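Local structure of S-adenosylmethionine decarboxylase proenzyme (Aquifex aeolicus, 2III) at residues D95-I98 / T99-P103. The protein probably catalyses the decarboxylation of S-adenosylmethionine to S-adenosylmethioninamine, the propylamine donor for spermidine and spermine synthesis. Sequence-based numbering, arbitrary orientation.
Sequences DYII and TQLNP
Gln-100 lays its side chain over one face of the Tyr-96 ring, one helical turn earlier. Its CG makes a CH-pi contact 3.7 Å from the Tyr-96 ring centroid, offset toward the rim, and beyond it the amide runs almost level with the ring, the two planes 13° apart. A bend in the middle of the Gln-100 chain brings NE2 to 3.6 Å from Tyr-96 CE1; the same amide nitrogen gives a weak hydrogen bond to Thr-99 OG1. The carbonyl of Tyr-96 serves two donors. Gln-100 N gives the helical backbone bond to Tyr-96 O at 2.9 Å, while the Thr-99 hydroxyl, turned between its own backbone N and carbonyl carbon (chi1 62°), donates to the same oxygen from OG1 at 2.8 Å. Without the ring, as with an alanine here, the Gln-100 chain would probably lose the face it lies on and be less restrained in its rotation, and a gap would open beside Tyr-37 and Ala-34 of helix 24-37. Further round the helix, the side chains of Ile-97 and Leu-101 lie side by side, pointing the same way, with Ile-97 CG2 4.1 Å from Leu-101 CD1, Ile-97 touching Val-79 and Leu-101 touching Ala-77, both on strand 76-84. At the end, Ile-98 O accepts from Asn-102 N at 2.6 Å with a bent N-H...O angle of 131°. Pro-103 then sets its CD 3.9 Å from Ile-98 CG2. This is the C-terminal turn of an amphipathic helix in a two-layer alpha/beta sandwich, ended by Asn-102 in a left-handed (positive phi) backbone conformation, followed by Pro-103 before strand 105-116.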
loop_
_atom_site.group_PDB
_atom_site.type_symbol
_atom_site.label_atom_id
_atom_site.label_comp_id
_atom_site.label_asym_id
_atom_site.label_seq_id
_atom_site.Cartn_x
_atom_site.Cartn_y
_atom_site.Cartn_z
ATOM N N ASP A 95 5.133 13.121 7.453
ATOM C CA ASP A 95 5.084 14.225 8.422
ATOM C C ASP A 95 4.028 15.230 7.976
ATOM O O ASP A 95 3.277 15.779 8.794
ATOM C CB ASP A 95 6.436 14.951 8.522
ATOM C CG ASP A 95 7.525 14.099 9.152
ATOM O OD1 ASP A 95 7.191 13.128 9.858
ATOM O OD2 ASP A 95 8.719 14.411 8.950
ATOM N N TYR A 96 3.986 15.478 6.668
ATOM C CA TYR A 96 3.024 16.411 6.104
ATOM C C TYR A 96 1.605 15.895 6.345
ATOM O O TYR A 96 0.779 16.582 6.940
ATOM C CB TYR A 96 3.260 16.587 4.595
ATOM C CG TYR A 96 2.268 17.528 3.951
ATOM C CD1 TYR A 96 2.409 18.913 4.064
ATOM C CD2 TYR A 96 1.154 17.035 3.274
ATOM C CE1 TYR A 96 1.462 19.783 3.521
ATOM C CE2 TYR A 96 0.204 17.893 2.730
ATOM C CZ TYR A 96 0.364 19.265 2.855
ATOM O OH TYR A 96 -0.572 20.111 2.307
ATOM N N ILE A 97 1.330 14.679 5.878
ATOM C CA ILE A 97 0.014 14.080 6.044
ATOM C C ILE A 97 -0.445 14.113 7.506
ATOM O O ILE A 97 -1.567 14.515 7.804
ATOM C CB ILE A 97 0.012 12.621 5.507
ATOM C CG1 ILE A 97 0.117 12.645 3.978
ATOM C CG2 ILE A 97 -1.244 11.886 5.969
ATOM C CD1 ILE A 97 0.302 11.289 3.330
ATOM N N ILE A 98 0.424 13.705 8.423
ATOM C CA ILE A 98 0.069 13.710 9.837
ATOM C C ILE A 98 -0.248 15.114 10.366
ATOM O O ILE A 98 -1.252 15.307 11.059
ATOM C CB ILE A 98 1.190 13.077 10.700
ATOM C CG1 ILE A 98 1.258 11.572 10.430
ATOM C CG2 ILE A 98 0.921 13.318 12.191
ATOM C CD1 ILE A 98 2.367 10.861 11.177
ATOM N N THR A 99 0.591 16.096 10.049
ATOM C CA THR A 99 0.340 17.453 10.533
ATOM C C THR A 99 -0.943 18.022 9.963
ATOM O O THR A 99 -1.647 18.761 10.644
ATOM C CB THR A 99 1.475 18.432 10.183
ATOM O OG1 THR A 99 1.602 18.523 8.761
ATOM C CG2 THR A 99 2.789 17.976 10.796
ATOM N N GLN A 100 -1.251 17.693 8.715
ATOM C CA GLN A 100 -2.476 18.206 8.116
ATOM C C GLN A 100 -3.699 17.579 8.773
ATOM O O GLN A 100 -4.696 18.253 9.019
ATOM C CB GLN A 100 -2.503 17.925 6.612
ATOM C CG GLN A 100 -1.401 18.630 5.839
ATOM C CD GLN A 100 -1.349 20.120 6.131
ATOM O OE1 GLN A 100 -2.319 20.841 5.904
ATOM N NE2 GLN A 100 -0.215 20.586 6.643
ATOM N N LEU A 101 -3.622 16.285 9.058
ATOM C CA LEU A 101 -4.741 15.581 9.678
ATOM C C LEU A 101 -4.792 15.789 11.187
ATOM O O LEU A 101 -5.833 15.593 11.822
ATOM C CB LEU A 101 -4.660 14.084 9.365
ATOM C CG LEU A 101 -4.874 13.740 7.893
ATOM C CD1 LEU A 101 -4.918 12.232 7.722
ATOM C CD2 LEU A 101 -6.169 14.379 7.408
ATOM N N ASN A 102 -3.654 16.175 11.754
ATOM C CA ASN A 102 -3.547 16.426 13.184
ATOM C C ASN A 102 -4.302 15.408 14.051
ATOM O O ASN A 102 -5.271 15.750 14.737
ATOM C CB ASN A 102 -4.038 17.846 13.484
ATOM C CG ASN A 102 -3.964 18.193 14.960
ATOM O OD1 ASN A 102 -2.922 18.039 15.599
ATOM N ND2 ASN A 102 -5.072 18.677 15.507
ATOM N N PRO A 103 -3.868 14.138 14.025
ATOM C CA PRO A 103 -4.518 13.091 14.824
ATOM C C PRO A 103 -4.171 13.224 16.309
ATOM O O PRO A 103 -3.153 13.816 16.658
ATOM C CB PRO A 103 -3.954 11.808 14.226
ATOM C CG PRO A 103 -2.560 12.224 13.839
ATOM C CD PRO A 103 -2.803 13.568 13.179
#